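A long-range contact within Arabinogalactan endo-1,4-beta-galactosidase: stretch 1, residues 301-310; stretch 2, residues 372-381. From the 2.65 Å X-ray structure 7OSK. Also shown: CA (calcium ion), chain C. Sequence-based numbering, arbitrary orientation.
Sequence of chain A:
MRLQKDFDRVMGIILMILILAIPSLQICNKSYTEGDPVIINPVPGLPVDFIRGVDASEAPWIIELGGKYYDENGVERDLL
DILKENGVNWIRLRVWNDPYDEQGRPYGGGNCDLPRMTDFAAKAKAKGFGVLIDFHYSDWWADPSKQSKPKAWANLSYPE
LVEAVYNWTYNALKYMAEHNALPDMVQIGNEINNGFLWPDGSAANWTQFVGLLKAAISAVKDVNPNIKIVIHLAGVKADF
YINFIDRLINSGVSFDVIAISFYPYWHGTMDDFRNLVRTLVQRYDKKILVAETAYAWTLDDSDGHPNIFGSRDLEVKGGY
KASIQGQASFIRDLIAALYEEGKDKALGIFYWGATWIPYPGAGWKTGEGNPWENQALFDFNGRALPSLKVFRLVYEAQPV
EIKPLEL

Stretch 1, residues 301-310: DSDGHPNIFG
Stretch 2, residues 372-381: WENQALFDFN

Neither stretch forms a regular helix or strand. In stretch 1, Asp 301 is extended (phi/psi -123/153) and Ser 302 and Asp 303 turn (-114/-44, -109/10) into Gly 304, whose positive phi (80/-3) favours glycine; His 305 to Asn 307 are extended again, before Ile 308 (-66/-43) and Phe 309 (-87/87). In stretch 2, Glu 373 (-64/-23) and Asn 374 (-84/5) form a tight bend closed by Gln 375 N to Trp 372 O (2.7 Å). The nearest CA pairs are Asn 307–Trp 372 (5.7 Å), Ser 302–Phe 380 (6.6 Å) and Asp 301–Asn 374 (7.0 Å).

A calcium ion joins the stretches. The loop of stretch 1 wraps the calcium with Asp 301 OD1 (2.4 Å from the ion; chi1 t), Asp 303 OD1 (2.5 Å; chi1 p), His 305 O (2.5 Å) and Asn 307 OD1 (2.5 Å; chi1 m). Glu 373 (chi1 p, chi2 -97°) is bidentate, its OE1 and OE2 lying 2.4 and 2.3 Å from the ion, and a further ligand comes from elsewhere in the structure. The cation explains why Asp 301 OD1 and Glu 373 OE2 can approach to 3.0 Å. Glu 373 OE2 also accepts a hydrogen bond from Ser 302 N (3.0 Å). His 305 N steadies the loop by donating to Asp 303 OD1 (3.1 Å).

Beside this site, Ser 302 (chi1 t) places CB over one face of the Phe 380 ring (chi1 m), 3.5 Å from CB to the ring centroid, a CH-pi contact suited to a small side chain.

Farther along, the buried Asn 374 (chi1 p) donates from ND2 to Phe 309 O (2.7 Å). A water accepts from Phe 309 N (2.8 Å) and lies 2.9 Å from both Asn 374 OD1 and Gln 375 OE1. Ile 308 CD1 meets the Trp 372 ring edge at CE3 (4.1 Å). Together the stretches bury 513 Å².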

ATOM      1  N   ASP A 301       0.276  16.607 -17.151  1.00 26.40           N
ATOM      2  CA  ASP A 301       0.880  15.325 -17.507  1.00 26.80           C
ATOM      3  C   ASP A 301       2.320  15.552 -17.959  1.00 27.56           C
ATOM      4  O   ASP A 301       2.657  16.627 -18.458  1.00 27.12           O
ATOM      5  CB  ASP A 301       0.075  14.631 -18.610  1.00 27.69           C
ATOM      6  CG  ASP A 301       0.553  13.217 -18.881  1.00 28.26           C
ATOM      7  OD1 ASP A 301       0.214  12.312 -18.091  1.00 32.32           O
ATOM      8  OD2 ASP A 301       1.257  13.006 -19.891  1.00 27.82           O
ATOM      9  N   SER A 302       3.157  14.531 -17.787  1.00 28.27           N
ATOM     10  CA  SER A 302       4.595  14.643 -18.028  1.00 25.27           C
ATOM     11  C   SER A 302       5.081  13.790 -19.200  1.00 27.77           C
ATOM     12  O   SER A 302       5.875  14.255 -20.023  1.00 31.17           O
ATOM     13  CB  SER A 302       5.360  14.244 -16.765  1.00 24.76           C
ATOM     14  OG  SER A 302       6.751  14.458 -16.918  1.00 28.88           O
ATOM     15  N   ASP A 303       4.605  12.548 -19.272  1.00 26.66           N
ATOM     16  CA  ASP A 303       5.147  11.564 -20.208  1.00 25.53           C
ATOM     17  C   ASP A 303       4.197  11.221 -21.357  1.00 24.26           C
ATOM     18  O   ASP A 303       4.445  10.285 -22.118  1.00 22.35           O
ATOM     19  CB  ASP A 303       5.523  10.284 -19.453  1.00 26.49           C
ATOM     20  CG  ASP A 303       4.375   9.722 -18.627  1.00 24.93           C
ATOM     21  OD1 ASP A 303       3.220  10.178 -18.786  1.00 25.78           O
ATOM     22  OD2 ASP A 303       4.633   8.811 -17.814  1.00 24.46           O
ATOM     23  N   GLY A 304       3.112  11.977 -21.481  1.00 25.70           N
ATOM     24  CA  GLY A 304       2.169  11.778 -22.567  1.00 24.93           C
ATOM     25  C   GLY A 304       1.206  10.630 -22.340  1.00 25.94           C
ATOM     26  O   GLY A 304       0.321  10.392 -23.162  1.00 26.00           O
ATOM     27  N   HIS A 305       1.377   9.917 -21.229  1.00 26.88           N
ATOM     28  CA  HIS A 305       0.481   8.825 -20.867  1.00 23.70           C
ATOM     29  C   HIS A 305      -0.600   9.338 -19.913  1.00 25.82           C
ATOM     30  O   HIS A 305      -0.292   9.685 -18.770  1.00 23.84           O
ATOM     31  CB  HIS A 305       1.256   7.678 -20.215  1.00 24.39           C
ATOM     32  CG  HIS A 305       0.402   6.502 -19.862  1.00 25.40           C
ATOM     33  ND1 HIS A 305       0.230   5.423 -20.707  1.00 24.81           N
ATOM     34  CD2 HIS A 305      -0.343   6.236 -18.764  1.00 24.40           C
ATOM     35  CE1 HIS A 305      -0.574   4.546 -20.141  1.00 23.32           C
ATOM     36  NE2 HIS A 305      -0.939   5.015 -18.959  1.00 23.86           N
ATOM     37  N   PRO A 306      -1.866   9.395 -20.378  1.00 25.26           N
ATOM     38  CA  PRO A 306      -2.965   9.948 -19.573  1.00 24.49           C
ATOM     39  C   PRO A 306      -3.052   9.367 -18.166  1.00 24.18           C
ATOM     40  O   PRO A 306      -2.885   8.162 -17.983  1.00 25.71           O
ATOM     41  CB  PRO A 306      -4.211   9.578 -20.381  1.00 25.06           C
ATOM     42  CG  PRO A 306      -3.737   9.492 -21.777  1.00 23.83           C
ATOM     43  CD  PRO A 306      -2.339   8.956 -21.705  1.00 24.33           C
ATOM     44  N   ASN A 307      -3.314  10.226 -17.187  1.00 26.12           N
ATOM     45  CA  ASN A 307      -3.374   9.808 -15.793  1.00 25.70           C
ATOM     46  C   ASN A 307      -4.795   9.481 -15.351  1.00 25.76           C
ATOM     47  O   ASN A 307      -5.766   9.898 -15.978  1.00 27.71           O
ATOM     48  CB  ASN A 307      -2.791  10.897 -14.886  1.00 24.58           C
ATOM     49  CG  ASN A 307      -1.445  11.402 -15.370  1.00 24.55           C
ATOM     50  OD1 ASN A 307      -0.475  10.646 -15.456  1.00 24.32           O
ATOM     51  ND2 ASN A 307      -1.374  12.693 -15.677  1.00 28.48           N
ATOM     52  N   ILE A 308      -4.898   8.727 -14.265  1.00 25.32           N
ATOM     53  CA  ILE A 308      -6.182   8.395 -13.665  1.00 26.43           C
ATOM     54  C   ILE A 308      -6.821   9.667 -13.112  1.00 28.44           C
ATOM     55  O   ILE A 308      -8.021   9.899 -13.275  1.00 29.18           O
ATOM     56  CB  ILE A 308      -6.004   7.335 -12.559  1.00 24.85           C
ATOM     57  CG1 ILE A 308      -5.848   5.955 -13.201  1.00 25.22           C
ATOM     58  CG2 ILE A 308      -7.186   7.330 -11.596  1.00 26.20           C
ATOM     59  CD1 ILE A 308      -5.061   4.969 -12.376  1.00 24.68           C
ATOM     60  N   PHE A 309      -6.004  10.480 -12.450  1.00 27.46           N
ATOM     61  CA  PHE A 309      -6.409  11.813 -12.009  1.00 28.86           C
ATOM     62  C   PHE A 309      -6.157  12.799 -13.153  1.00 28.24           C
ATOM     63  O   PHE A 309      -5.097  13.420 -13.239  1.00 26.97           O
ATOM     64  CB  PHE A 309      -5.645  12.210 -10.738  1.00 27.29           C
ATOM     65  CG  PHE A 309      -6.453  13.021  -9.758  1.00 25.60           C
ATOM     66  CD1 PHE A 309      -7.177  14.128 -10.167  1.00 27.20           C
ATOM     67  CD2 PHE A 309      -6.488  12.667  -8.420  1.00 27.92           C
ATOM     68  CE1 PHE A 309      -7.914  14.870  -9.252  1.00 29.12           C
ATOM     69  CE2 PHE A 309      -7.220  13.406  -7.505  1.00 28.30           C
ATOM     70  CZ  PHE A 309      -7.934  14.505  -7.924  1.00 28.16           C
ATOM     71  N   GLY A 310      -7.147  12.932 -14.033  1.00 30.05           N
ATOM     72  CA  GLY A 310      -6.954  13.607 -15.306  1.00 33.05           C
ATOM     73  C   GLY A 310      -7.571  14.986 -15.407  1.00 36.81           C
ATOM     74  O   GLY A 310      -6.881  15.960 -15.709  1.00 51.40           O
ATOM     75  N   TRP A 372       0.156   8.095 -12.879  1.00 23.06           N
ATOM     76  CA  TRP A 372       0.062   8.428 -11.459  1.00 22.39           C
ATOM     77  C   TRP A 372       1.011   9.548 -11.017  1.00 23.87           C
ATOM     78  O   TRP A 372       0.987   9.960  -9.856  1.00 21.12           O
ATOM     79  CB  TRP A 372       0.340   7.169 -10.633  1.00 21.65           C
ATOM     80  CG  TRP A 372      -0.192   7.216  -9.233  1.00 23.11           C
ATOM     81  CD1 TRP A 372       0.498   7.547  -8.105  1.00 19.96           C
ATOM     82  CD2 TRP A 372      -1.527   6.914  -8.812  1.00 22.66           C
ATOM     83  NE1 TRP A 372      -0.323   7.472  -7.007  1.00 18.55           N
ATOM     84  CE2 TRP A 372      -1.574   7.086  -7.416  1.00 21.54           C
ATOM     85  CE3 TRP A 372      -2.689   6.516  -9.480  1.00 22.92           C
ATOM     86  CZ2 TRP A 372      -2.732   6.873  -6.676  1.00 19.91           C
ATOM     87  CZ3 TRP A 372      -3.839   6.308  -8.743  1.00 22.35           C
ATOM     88  CH2 TRP A 372      -3.851   6.486  -7.356  1.00 19.96           C
ATOM     89  N   GLU A 373       1.831  10.053 -11.935  1.00 22.70           N
ATOM     90  CA  GLU A 373       2.922  10.949 -11.553  1.00 22.65           C
ATOM     91  C   GLU A 373       2.419  12.261 -10.948  1.00 22.74           C
ATOM     92  O   GLU A 373       3.144  12.917 -10.197  1.00 23.39           O
ATOM     93  CB  GLU A 373       3.838  11.245 -12.753  1.00 23.06           C
ATOM     94  CG  GLU A 373       3.297  12.218 -13.806  1.00 23.40           C
ATOM     95  CD  GLU A 373       2.659  11.537 -15.006  1.00 26.88           C
ATOM     96  OE1 GLU A 373       2.432  10.306 -14.973  1.00 24.19           O
ATOM     97  OE2 GLU A 373       2.386  12.251 -15.994  1.00 26.98           O
ATOM     98  N   ASN A 374       1.184  12.640 -11.266  1.00 21.93           N
ATOM     99  CA  ASN A 374       0.600  13.851 -10.700  1.00 22.85           C
ATOM    100  C   ASN A 374      -0.005  13.581  -9.326  1.00 24.17           C
ATOM    101  O   ASN A 374      -0.626  14.462  -8.734  1.00 22.96           O
ATOM    102  CB  ASN A 374      -0.464  14.444 -11.635  1.00 24.27           C
ATOM    103  CG  ASN A 374      -1.668  13.540 -11.808  1.00 23.67           C
ATOM    104  OD1 ASN A 374      -1.543  12.317 -11.842  1.00 23.41           O
ATOM    105  ND2 ASN A 374      -2.847  14.146 -11.926  1.00 24.62           N
ATOM    106  N   GLN A 375       0.179  12.357  -8.831  1.00 22.37           N
ATOM    107  CA  GLN A 375      -0.270  11.977  -7.494  1.00 21.74           C
ATOM    108  C   GLN A 375       0.893  11.527  -6.614  1.00 21.62           C
ATOM    109  O   GLN A 375       0.687  11.111  -5.478  1.00 20.36           O
ATOM    110  CB  GLN A 375      -1.308  10.858  -7.566  1.00 22.73           C
ATOM    111  CG  GLN A 375      -2.659  11.285  -8.099  1.00 22.84           C
ATOM    112  CD  GLN A 375      -3.728  10.239  -7.854  1.00 23.66           C
ATOM    113  OE1 GLN A 375      -4.403   9.795  -8.782  1.00 25.48           O
ATOM    114  NE2 GLN A 375      -3.886   9.839  -6.597  1.00 23.02           N
ATOM    115  N   ALA A 376       2.110  11.596  -7.141  1.00 23.56           N
ATOM    116  CA  ALA A 376       3.296  11.272  -6.356  1.00 22.75           C
ATOM    117  C   ALA A 376       3.619  12.426  -5.414  1.00 21.60           C
ATOM    118  O   ALA A 376       3.014  13.491  -5.506  1.00 22.62           O
ATOM    119  CB  ALA A 376       4.478  10.976  -7.267  1.00 22.51           C
ATOM    120  N   LEU A 377       4.561  12.206  -4.502  1.00 19.51           N
ATOM    121  CA  LEU A 377       5.001  13.257  -3.587  1.00 21.04           C
ATOM    122  C   LEU A 377       6.284  13.916  -4.095  1.00 23.64           C
ATOM    123  O   LEU A 377       6.890  14.736  -3.402  1.00 24.79           O
ATOM    124  CB  LEU A 377       5.205  12.689  -2.180  1.00 22.05           C
ATOM    125  CG  LEU A 377       3.933  12.193  -1.483  1.00 20.65           C
ATOM    126  CD1 LEU A 377       4.260  11.498  -0.170  1.00 21.05           C
ATOM    127  CD2 LEU A 377       2.965  13.341  -1.239  1.00 23.64           C
ATOM    128  N   PHE A 378       6.684  13.549  -5.311  1.00 23.33           N
ATOM    129  CA  PHE A 378       7.809  14.169  -6.004  1.00 22.33           C
ATOM    130  C   PHE A 378       7.315  14.701  -7.345  1.00 23.09           C
ATOM    131  O   PHE A 378       6.372  14.150  -7.915  1.00 24.17           O
ATOM    132  CB  PHE A 378       8.945  13.165  -6.223  1.00 21.17           C
ATOM    133  CG  PHE A 378       9.545  12.636  -4.953  1.00 21.26           C
ATOM    134  CD1 PHE A 378       8.921  11.622  -4.247  1.00 21.91           C
ATOM    135  CD2 PHE A 378      10.744  13.140  -4.473  1.00 25.64           C
ATOM    136  CE1 PHE A 378       9.474  11.128  -3.079  1.00 20.85           C
ATOM    137  CE2 PHE A 378      11.303  12.649  -3.306  1.00 23.97           C
ATOM    138  CZ  PHE A 378      10.666  11.641  -2.609  1.00 22.67           C
ATOM    139  N   ASP A 379       7.939  15.759  -7.856  1.00 23.53           N
ATOM    140  CA  ASP A 379       7.538  16.299  -9.152  1.00 24.59           C
ATOM    141  C   ASP A 379       8.169  15.494 -10.287  1.00 23.58           C
ATOM    142  O   ASP A 379       8.857  14.500 -10.047  1.00 22.68           O
ATOM    143  CB  ASP A 379       7.899  17.788  -9.275  1.00 28.30           C
ATOM    144  CG  ASP A 379       9.391  18.062  -9.147  1.00 26.34           C
ATOM    145  OD1 ASP A 379      10.218  17.211  -9.542  1.00 25.63           O
ATOM    146  OD2 ASP A 379       9.735  19.159  -8.657  1.00 25.62           O
ATOM    147  N   PHE A 380       7.936  15.934 -11.518  1.00 22.86           N
ATOM    148  CA  PHE A 380       8.384  15.201 -12.697  1.00 25.29           C
ATOM    149  C   PHE A 380       9.904  15.152 -12.778  1.00 25.18           C
ATOM    150  O   PHE A 380      10.477  14.214 -13.333  1.00 24.66           O
ATOM    151  CB  PHE A 380       7.806  15.839 -13.963  1.00 24.62           C
ATOM    152  CG  PHE A 380       6.312  16.016 -13.923  1.00 25.18           C
ATOM    153  CD1 PHE A 380       5.525  15.192 -13.136  1.00 25.53           C
ATOM    154  CD2 PHE A 380       5.694  17.009 -14.667  1.00 25.62           C
ATOM    155  CE1 PHE A 380       4.154  15.352 -13.091  1.00 26.75           C
ATOM    156  CE2 PHE A 380       4.319  17.171 -14.628  1.00 24.99           C
ATOM    157  CZ  PHE A 380       3.550  16.342 -13.839  1.00 25.83           C
ATOM    158  N   ASN A 381      10.554  16.164 -12.215  1.00 26.46           N
ATOM    159  CA  ASN A 381      12.010  16.224 -12.202  1.00 28.01           C
ATOM    160  C   ASN A 381      12.599  15.434 -11.034  1.00 25.85           C
ATOM    161  O   ASN A 381      13.806  15.469 -10.793  1.00 25.50           O
ATOM    162  CB  ASN A 381      12.473  17.680 -12.145  1.00 27.19           C
ATOM    163  CG  ASN A 381      11.975  18.492 -13.327  1.00 27.65           C
ATOM    164  OD1 ASN A 381      11.911  17.997 -14.453  1.00 26.64           O
ATOM    165  ND2 ASN A 381      11.612  19.745 -13.074  1.00 27.04           N
TER
HETATM  166 CA    CA C 501       1.388  10.480 -17.114  1.00 28.46          CA
HETATM  167  O   HOH W   1      -3.434  10.141 -11.485  1.00 22.81           O